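Local coordinates for [4Fe-4S]-dependent U34-ARNt thiolase (Methanococcus maripaludis, PDB 6SCY), which probably replaces the oxygen of a transfer-RNA uridine at position 34 with sulfur, using ATP and a [4Fe-4S] cluster, at residues 26-30 and 219-223; 49-55 and 160-166; 171-175 and 259-263. All coordinates share one frame; numbering follows the deposited sequence.

How the contacts relate
The three contacts join separate parts of the chain around one PP-loop core, probably ATP-binding. Contact 2 lies within the central parallel sheet and ends at G55 of the predicted ATP site; G55 is about 13 Å from the iron-sulfur cluster. Contact 1 docks the N-terminal zinc module on helix 214-223; its centre is 26 Å from that of contact 2, and contact 2 is nested inside the chain loop that contact 1 closes. Contact 3 packs helix 258-270 on helix 171-184, which follows strand 164-167 of contact 2; contacts 2 and 3 have centres 25 Å apart, on opposite sides of the chain's centre. Contacts 1 and 3 have centres 21 Å apart, and no two contacts touch.

Contact 1: residues 26-30 and 219-223; sequences KECFI and LLAEM. With ZN (zinc ion), chain C; SO4 (sulfate ion), chain U.
With CG trans to its backbone N (chi1 173°), F29 sends its ring out toward helix 214-223, where L219 and M223 receive it. M223 leaves its own helix with CG beside the backbone N and then folds at its last torsion (chi3 -41°), which carries CE to the rim of that ring and up to I30. CE lies in the ring plane, 3.3 Å from CD2 of F29, so the methyl meets the aromatic edge, while SD stands oblique to the ring, 5.3 Å from its centroid, in a Met-aromatic contact. L219 takes one face instead: its CD2 sits 3.9 Å from the F29 ring centroid and close to the ring normal, a CH-pi contact. The flexible thioether suits this place because it can follow the outline of both a ring and a branched chain; CE touches CG1 of I30 tip to tip at 3.6 Å. L220 fits CD1 between F29 and I30, and its side chain packs on V64 and L68 of helix 60-75. On the exposed side K26 runs extended past M223 in the opposite direction, its CG 3.7 Å from SD of M223, and its NZ gives a hydrogen bond at 2.8 Å to O2 of a sulfate probably from the crystallisation liquor. C28, the residue just before F29, binds the zinc ion through SG, in a site it forms with C6, C9 and C25. The interface between the two helices is therefore apolar and depends on shape, with charge kept at its margin, and it joins the zinc-bearing N-terminal module to the PP-loop domain.

Contact 2: residues 49-55 and 160-166; sequences NIKVAMG and EKCDFLA
I50 meets the carboxylate of D163: its CB lies 3.6 Å from OD2 of D163. That oxygen is held by the next residue, for K51 N donates to D163 OD2 at 3.0 Å through the anti lone pair, in a nearly straight bond. A water also donates to OD2, and D163 N returns a bond to K51 O, so D163 grips K51 at both its backbone N and O; a short, exposed aspartate suits the entry to a strand, where its side chain can stand in for a backbone acceptor. The side chain of K51 turns at chi3 (-110°), laying its methylenes by SG of C162 and bringing NZ to E160 O at 2.8 Å, almost in line with the C=O bond. This carbonyl lies just ahead of K161, whose positive phi closes helix 141-159 in a Schellman motif, and the lysine's charge probably suits a helix C-terminus; OE1 of E160 adds a long salt bridge.

V52 then opens the parallel ladder of the PP-loop core, a Rossmann-like sheet in which strand 51-55 is flanked by strands 80-87 and 164-167. Its CG2 comes to the edge of the F164 ring, and CG1 packs on CB of A166 on the same face as M54. On the other face A53 places CB 3.4 Å from SG of C162, and its small methyl fits beneath helix 141-159, where S157 touches it. In the backbone, A53 N donates to F164 O, and A166 N to A53 O at 2.9 Å with an angle of 172° at the hydrogen. M54 sets CB against CB of A166 at 3.8 Å, while its longer end reaches M65 and A66 of helix 60-75. G55, in the predicted ATP site, closes the ladder by donating its N to A166 O at 3.0 Å.

Contact 3: residues 171-175 and 259-263; sequences LDDVA and KYSIV
K259 and D172 form the polar link between these helices: NZ of K259 bonds to OD2 of D172 at 2.8 Å in a salt bridge. The ammonium comes from above the carboxylate, 35° out of its plane. To get there the lysine runs extended beyond CG, with its CB resting 3.8 Å from CB of A175. A residue as small as A175 lets the backbones come close, its CA being 5.3 Å from that of K259. Beside this pair V263 fills the junction. Its CG2 lies 3.7 Å from CA of A175, and its CG1 meets CG1 of V174 at 3.8 Å, the two branched side chains crossing at about a right angle. L171 reaches in with CD1, 4.2 Å from CG2 of V263, its first torsion (chi1 -173°) having turned CG away from its own backbone N.

The segments cross at 49° with their axes 9.2 Å apart, joining helix 171-184 of the PP-loop domain to helix 258-270, which comes later in the chain. On helix 171-184, D173 belongs to the predicted ATP site. Farther out, OD1 of D172 accepts a hydrogen bond from the backbone N of E214, which fixes the rotation of the carboxylate. NZ of K259 has a second acidic partner in D249, so this buried lysine serves two carboxylates that lie close together and probably offsets their mutual repulsion.

Contact 1: residues 26-30 and 219-223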
loop_
_atom_site.group_PDB
_atom_site.type_symbol
_atom_site.label_atom_id
_atom_site.label_comp_id
_atom_site.label_asym_id
_atom_site.label_seq_id
_atom_site.Cartn_x
_atom_site.Cartn_y
_atom_site.Cartn_z
ATOM N N LYS A 26 6.785 2.724 -34.508
ATOM C CA LYS A 26 5.619 1.828 -34.576
ATOM C C LYS A 26 6.023 0.351 -34.452
ATOM O O LYS A 26 5.585 -0.315 -33.516
ATOM C CB LYS A 26 4.802 2.082 -35.862
ATOM C CG LYS A 26 3.469 1.342 -35.927
ATOM C CD LYS A 26 2.780 1.510 -37.269
ATOM C CE LYS A 26 1.521 0.685 -37.373
ATOM N NZ LYS A 26 0.853 0.871 -38.688
ATOM N N GLU A 27 6.908 -0.123 -35.355
ATOM C CA GLU A 27 7.393 -1.502 -35.457
ATOM C C GLU A 27 8.089 -2.019 -34.219
ATOM O O GLU A 27 7.865 -3.170 -33.860
ATOM C CB GLU A 27 8.301 -1.687 -36.672
ATOM C CG GLU A 27 7.644 -1.321 -37.994
ATOM C CD GLU A 27 8.180 -0.050 -38.625
ATOM O OE1 GLU A 27 8.141 1.015 -37.967
ATOM O OE2 GLU A 27 8.636 -0.118 -39.793
ATOM N N CYS A 28 8.943 -1.197 -33.578
ATOM C CA CYS A 28 9.688 -1.575 -32.367
ATOM C C CYS A 28 8.818 -1.559 -31.124
ATOM O O CYS A 28 9.121 -2.279 -30.176
ATOM C CB CYS A 28 10.935 -0.715 -32.185
ATOM S SG CYS A 28 12.234 -1.023 -33.410
ATOM N N PHE A 29 7.751 -0.740 -31.113
ATOM C CA PHE A 29 6.847 -0.680 -29.973
ATOM C C PHE A 29 5.965 -1.935 -29.945
ATOM O O PHE A 29 5.853 -2.574 -28.895
ATOM C CB PHE A 29 6.034 0.625 -29.969
ATOM C CG PHE A 29 4.961 0.677 -28.912
ATOM C CD1 PHE A 29 5.288 0.847 -27.573
ATOM C CD2 PHE A 29 3.624 0.520 -29.249
ATOM C CE1 PHE A 29 4.294 0.860 -26.595
ATOM C CE2 PHE A 29 2.632 0.527 -28.268
ATOM C CZ PHE A 29 2.972 0.710 -26.950
ATOM N N ILE A 30 5.390 -2.309 -31.112
ATOM C CA ILE A 30 4.554 -3.503 -31.304
ATOM C C ILE A 30 5.344 -4.771 -30.908
ATOM O O ILE A 30 4.806 -5.639 -30.228
ATOM C CB ILE A 30 4.005 -3.547 -32.761
ATOM C CG1 ILE A 30 2.833 -2.571 -32.932
ATOM C CG2 ILE A 30 3.581 -4.953 -33.191
ATOM C CD1 ILE A 30 2.689 -1.997 -34.322
ATOM N N LEU A 219 -2.484 3.128 -27.256
ATOM C CA LEU A 219 -1.600 3.431 -28.387
ATOM C C LEU A 219 -1.558 2.245 -29.345
ATOM O O LEU A 219 -1.630 2.450 -30.553
ATOM C CB LEU A 219 -0.188 3.801 -27.897
ATOM C CG LEU A 219 0.812 4.297 -28.949
ATOM C CD1 LEU A 219 0.571 5.764 -29.321
ATOM C CD2 LEU A 219 2.220 4.151 -28.449
ATOM N N LEU A 220 -1.502 1.010 -28.803
ATOM C CA LEU A 220 -1.494 -0.228 -29.581
ATOM C C LEU A 220 -2.821 -0.412 -30.318
ATOM O O LEU A 220 -2.820 -0.914 -31.438
ATOM C CB LEU A 220 -1.183 -1.440 -28.680
ATOM C CG LEU A 220 -0.571 -2.680 -29.362
ATOM C CD1 LEU A 220 0.909 -2.487 -29.655
ATOM C CD2 LEU A 220 -0.711 -3.901 -28.482
ATOM N N ALA A 221 -3.940 0.031 -29.704
ATOM C CA ALA A 221 -5.286 -0.037 -30.281
ATOM C C ALA A 221 -5.390 0.903 -31.479
ATOM O O ALA A 221 -5.992 0.537 -32.490
ATOM C CB ALA A 221 -6.334 0.327 -29.232
ATOM N N GLU A 222 -4.779 2.101 -31.368
ATOM C CA GLU A 222 -4.759 3.137 -32.405
ATOM C C GLU A 222 -3.927 2.705 -33.616
ATOM O O GLU A 222 -4.367 2.907 -34.751
ATOM C CB GLU A 222 -4.240 4.476 -31.839
ATOM C CG GLU A 222 -5.211 5.175 -30.890
ATOM C CD GLU A 222 -4.797 6.542 -30.370
ATOM O OE1 GLU A 222 -3.580 6.774 -30.177
ATOM O OE2 GLU A 222 -5.698 7.380 -30.140
ATOM N N MET A 223 -2.740 2.100 -33.373
ATOM C CA MET A 223 -1.823 1.639 -34.420
ATOM C C MET A 223 -2.367 0.463 -35.209
ATOM O O MET A 223 -2.069 0.348 -36.401
ATOM C CB MET A 223 -0.449 1.289 -33.845
ATOM C CG MET A 223 0.302 2.487 -33.306
ATOM S SD MET A 223 1.928 2.083 -32.608
ATOM C CE MET A 223 1.542 0.616 -31.771
HETATM ZN ZN ZN C . 12.875 1.015 -33.860
HETATM S S SO4 U . -1.328 -0.160 -40.983
HETATM O O1 SO4 U . -1.898 0.035 -42.315
HETATM O O2 SO4 U . 0.118 -0.373 -41.103
HETATM O O3 SO4 U . -1.587 1.028 -40.167
HETATM O O4 SO4 U . -1.946 -1.330 -40.359
#

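Contact 2: residues 49-55 and 160-166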
loop_
_atom_site.group_PDB
_atom_site.type_symbol
_atom_site.label_atom_id
_atom_site.label_comp_id
_atom_site.label_asym_id
_atom_site.label_seq_id
_atom_site.Cartn_x
_atom_site.Cartn_y
_atom_site.Cartn_z
ATOM N N ASN A 49 -1.645 -27.679 -27.893
ATOM C CA ASN A 49 -2.585 -28.515 -27.140
ATOM C C ASN A 49 -3.280 -27.781 -25.962
ATOM O O ASN A 49 -3.626 -28.418 -24.954
ATOM C CB ASN A 49 -1.944 -29.845 -26.690
ATOM C CG ASN A 49 -1.002 -30.441 -27.704
ATOM O OD1 ASN A 49 -1.337 -30.616 -28.882
ATOM N ND2 ASN A 49 0.211 -30.737 -27.268
ATOM N N ILE A 50 -3.568 -26.469 -26.117
ATOM C CA ILE A 50 -4.316 -25.721 -25.088
ATOM C C ILE A 50 -5.445 -24.869 -25.717
ATOM O O ILE A 50 -5.315 -24.398 -26.843
ATOM C CB ILE A 50 -3.469 -24.901 -24.062
ATOM C CG1 ILE A 50 -2.580 -23.867 -24.739
ATOM C CG2 ILE A 50 -2.677 -25.780 -23.098
ATOM C CD1 ILE A 50 -3.079 -22.566 -24.519
ATOM N N LYS A 51 -6.539 -24.680 -24.962
ATOM C CA LYS A 51 -7.729 -23.913 -25.339
ATOM C C LYS A 51 -7.846 -22.713 -24.388
ATOM O O LYS A 51 -7.834 -22.909 -23.168
ATOM C CB LYS A 51 -8.967 -24.832 -25.229
ATOM C CG LYS A 51 -10.256 -24.248 -25.773
ATOM C CD LYS A 51 -11.411 -25.194 -25.544
ATOM C CE LYS A 51 -11.913 -25.811 -26.824
ATOM N NZ LYS A 51 -13.240 -26.446 -26.628
ATOM N N VAL A 52 -7.926 -21.480 -24.926
ATOM C CA VAL A 52 -8.034 -20.285 -24.076
ATOM C C VAL A 52 -9.316 -19.516 -24.331
ATOM O O VAL A 52 -9.509 -18.980 -25.420
ATOM C CB VAL A 52 -6.794 -19.351 -24.133
ATOM C CG1 VAL A 52 -7.005 -18.090 -23.297
ATOM C CG2 VAL A 52 -5.528 -20.071 -23.690
ATOM N N ALA A 53 -10.180 -19.451 -23.311
ATOM C CA ALA A 53 -11.420 -18.682 -23.316
ATOM C C ALA A 53 -11.012 -17.268 -22.958
ATOM O O ALA A 53 -10.041 -17.097 -22.220
ATOM C CB ALA A 53 -12.365 -19.215 -22.257
ATOM N N MET A 54 -11.705 -16.255 -23.474
ATOM C CA MET A 54 -11.317 -14.889 -23.153
ATOM C C MET A 54 -12.497 -13.967 -23.003
ATOM O O MET A 54 -13.303 -13.840 -23.921
ATOM C CB MET A 54 -10.269 -14.322 -24.129
ATOM C CG MET A 54 -10.561 -14.561 -25.568
ATOM S SD MET A 54 -9.372 -13.705 -26.602
ATOM C CE MET A 54 -10.219 -13.786 -28.122
ATOM N N GLY A 55 -12.598 -13.356 -21.829
ATOM C CA GLY A 55 -13.657 -12.415 -21.498
ATOM C C GLY A 55 -13.496 -11.132 -22.283
ATOM O O GLY A 55 -12.591 -10.342 -22.001
ATOM N N GLU A 160 -16.986 -25.156 -21.917
ATOM C CA GLU A 160 -16.216 -25.263 -23.157
ATOM C C GLU A 160 -14.901 -26.029 -22.977
ATOM O O GLU A 160 -14.193 -26.272 -23.959
ATOM C CB GLU A 160 -15.995 -23.880 -23.794
ATOM C CG GLU A 160 -17.130 -23.455 -24.714
ATOM C CD GLU A 160 -17.325 -24.329 -25.940
ATOM O OE1 GLU A 160 -16.502 -24.232 -26.879
ATOM O OE2 GLU A 160 -18.295 -25.122 -25.955
ATOM N N LYS A 161 -14.612 -26.450 -21.724
ATOM C CA LYS A 161 -13.430 -27.204 -21.292
ATOM C C LYS A 161 -12.124 -26.489 -21.683
ATOM O O LYS A 161 -11.261 -27.053 -22.363
ATOM C CB LYS A 161 -13.483 -28.673 -21.757
ATOM C CG LYS A 161 -14.473 -29.539 -20.981
ATOM C CD LYS A 161 -14.465 -30.979 -21.492
ATOM C CE LYS A 161 -15.582 -31.819 -20.914
ATOM N NZ LYS A 161 -15.738 -33.118 -21.631
ATOM N N CYS A 162 -12.005 -25.227 -21.232
ATOM C CA CYS A 162 -10.863 -24.347 -21.474
ATOM C C CYS A 162 -9.803 -24.509 -20.414
ATOM O O CYS A 162 -10.117 -24.791 -19.260
ATOM C CB CYS A 162 -11.315 -22.894 -21.590
ATOM S SG CYS A 162 -12.352 -22.561 -23.039
ATOM N N ASP A 163 -8.545 -24.327 -20.804
ATOM C CA ASP A 163 -7.406 -24.443 -19.901
ATOM C C ASP A 163 -7.169 -23.142 -19.122
ATOM O O ASP A 163 -6.770 -23.184 -17.954
ATOM C CB ASP A 163 -6.156 -24.882 -20.682
ATOM C CG ASP A 163 -6.307 -26.268 -21.268
ATOM O OD1 ASP A 163 -6.387 -27.238 -20.481
ATOM O OD2 ASP A 163 -6.356 -26.383 -22.511
ATOM N N PHE A 164 -7.425 -21.990 -19.767
ATOM C CA PHE A 164 -7.240 -20.674 -19.165
ATOM C C PHE A 164 -8.369 -19.713 -19.525
ATOM O O PHE A 164 -9.007 -19.859 -20.574
ATOM C CB PHE A 164 -5.890 -20.074 -19.581
ATOM C CG PHE A 164 -4.683 -20.893 -19.205
ATOM C CD1 PHE A 164 -4.202 -20.893 -17.900
ATOM C CD2 PHE A 164 -4.016 -21.654 -20.157
ATOM C CE1 PHE A 164 -3.080 -21.648 -17.552
ATOM C CE2 PHE A 164 -2.892 -22.407 -19.809
ATOM C CZ PHE A 164 -2.432 -22.398 -18.508
ATOM N N LEU A 165 -8.608 -18.728 -18.645
ATOM C CA LEU A 165 -9.588 -17.668 -18.850
ATOM C C LEU A 165 -8.796 -16.354 -18.896
ATOM O O LEU A 165 -8.271 -15.913 -17.875
ATOM C CB LEU A 165 -10.661 -17.675 -17.737
ATOM C CG LEU A 165 -11.651 -16.500 -17.671
ATOM C CD1 LEU A 165 -12.697 -16.569 -18.769
ATOM C CD2 LEU A 165 -12.347 -16.470 -16.332
ATOM N N ALA A 166 -8.652 -15.775 -20.100
ATOM C CA ALA A 166 -7.913 -14.536 -20.304
ATOM C C ALA A 166 -8.781 -13.307 -20.021
ATOM O O ALA A 166 -9.885 -13.201 -20.550
ATOM C CB ALA A 166 -7.343 -14.491 -21.708
HETATM O O HOH W 1 -6.180 -29.095 -22.821
#

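Contact 3: residues 171-175 and 259-263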
loop_
_atom_site.group_PDB
_atom_site.type_symbol
_atom_site.label_atom_id
_atom_site.label_comp_id
_atom_site.label_asym_id
_atom_site.label_seq_id
_atom_site.Cartn_x
_atom_site.Cartn_y
_atom_site.Cartn_z
ATOM N N LEU A 171 -1.855 -2.710 -16.701
ATOM C CA LEU A 171 -1.021 -2.302 -15.561
ATOM C C LEU A 171 -1.708 -1.288 -14.657
ATOM O O LEU A 171 -1.651 -1.444 -13.433
ATOM C CB LEU A 171 0.360 -1.803 -16.014
ATOM C CG LEU A 171 1.391 -1.503 -14.920
ATOM C CD1 LEU A 171 1.737 -2.746 -14.113
ATOM C CD2 LEU A 171 2.647 -0.916 -15.519
ATOM N N ASP A 172 -2.383 -0.274 -15.263
ATOM C CA ASP A 172 -3.134 0.759 -14.548
ATOM C C ASP A 172 -4.250 0.108 -13.731
ATOM O O ASP A 172 -4.293 0.340 -12.527
ATOM C CB ASP A 172 -3.700 1.811 -15.512
ATOM C CG ASP A 172 -2.742 2.915 -15.900
ATOM O OD1 ASP A 172 -1.790 2.638 -16.666
ATOM O OD2 ASP A 172 -2.963 4.066 -15.472
ATOM N N ASP A 173 -5.085 -0.772 -14.359
ATOM C CA ASP A 173 -6.183 -1.533 -13.730
ATOM C C ASP A 173 -5.732 -2.297 -12.478
ATOM O O ASP A 173 -6.441 -2.302 -11.467
ATOM C CB ASP A 173 -6.767 -2.563 -14.721
ATOM C CG ASP A 173 -7.746 -2.019 -15.730
ATOM O OD1 ASP A 173 -8.962 -2.056 -15.454
ATOM O OD2 ASP A 173 -7.304 -1.587 -16.803
ATOM N N VAL A 174 -4.557 -2.954 -12.570
ATOM C CA VAL A 174 -3.941 -3.782 -11.532
ATOM C C VAL A 174 -3.325 -2.942 -10.402
ATOM O O VAL A 174 -3.521 -3.293 -9.242
ATOM C CB VAL A 174 -2.941 -4.786 -12.152
ATOM C CG1 VAL A 174 -2.265 -5.642 -11.086
ATOM C CG2 VAL A 174 -3.642 -5.676 -13.168
ATOM N N ALA A 175 -2.607 -1.843 -10.730
ATOM C CA ALA A 175 -2.000 -0.942 -9.742
ATOM C C ALA A 175 -3.051 -0.275 -8.855
ATOM O O ALA A 175 -2.824 -0.116 -7.659
ATOM C CB ALA A 175 -1.163 0.114 -10.442
ATOM N N LYS A 259 3.600 2.433 -10.681
ATOM C CA LYS A 259 2.571 1.419 -10.936
ATOM C C LYS A 259 3.173 0.016 -10.952
ATOM O O LYS A 259 2.582 -0.883 -10.366
ATOM C CB LYS A 259 1.831 1.696 -12.250
ATOM C CG LYS A 259 0.959 2.936 -12.232
ATOM C CD LYS A 259 0.555 3.324 -13.641
ATOM C CE LYS A 259 -0.238 4.606 -13.685
ATOM N NZ LYS A 259 -0.397 5.104 -15.079
ATOM N N TYR A 260 4.358 -0.165 -11.574
ATOM C CA TYR A 260 5.013 -1.472 -11.585
ATOM C C TYR A 260 5.522 -1.887 -10.202
ATOM O O TYR A 260 5.329 -3.042 -9.823
ATOM C CB TYR A 260 6.131 -1.579 -12.640
ATOM C CG TYR A 260 6.791 -2.949 -12.658
ATOM C CD1 TYR A 260 6.142 -4.054 -13.208
ATOM C CD2 TYR A 260 8.045 -3.151 -12.081
ATOM C CE1 TYR A 260 6.734 -5.321 -13.209
ATOM C CE2 TYR A 260 8.650 -4.414 -12.082
ATOM C CZ TYR A 260 7.988 -5.499 -12.643
ATOM O OH TYR A 260 8.570 -6.749 -12.646
ATOM N N SER A 261 6.179 -0.962 -9.458
ATOM C CA SER A 261 6.711 -1.253 -8.121
ATOM C C SER A 261 5.615 -1.481 -7.097
ATOM O O SER A 261 5.843 -2.218 -6.144
ATOM C CB SER A 261 7.701 -0.191 -7.659
ATOM O OG SER A 261 7.058 1.023 -7.317
ATOM N N ILE A 262 4.424 -0.878 -7.304
ATOM C CA ILE A 262 3.248 -1.072 -6.451
ATOM C C ILE A 262 2.764 -2.520 -6.651
ATOM O O ILE A 262 2.548 -3.224 -5.662
ATOM C CB ILE A 262 2.130 -0.030 -6.745
ATOM C CG1 ILE A 262 2.552 1.384 -6.302
ATOM C CG2 ILE A 262 0.828 -0.420 -6.053
ATOM C CD1 ILE A 262 1.762 2.554 -6.974
ATOM N N VAL A 263 2.652 -2.964 -7.930
ATOM C CA VAL A 263 2.213 -4.306 -8.331
ATOM C C VAL A 263 3.240 -5.372 -7.939
ATOM O O VAL A 263 2.867 -6.349 -7.292
ATOM C CB VAL A 263 1.818 -4.383 -9.831
ATOM C CG1 VAL A 263 1.429 -5.805 -10.235
ATOM C CG2 VAL A 263 0.688 -3.424 -10.155
#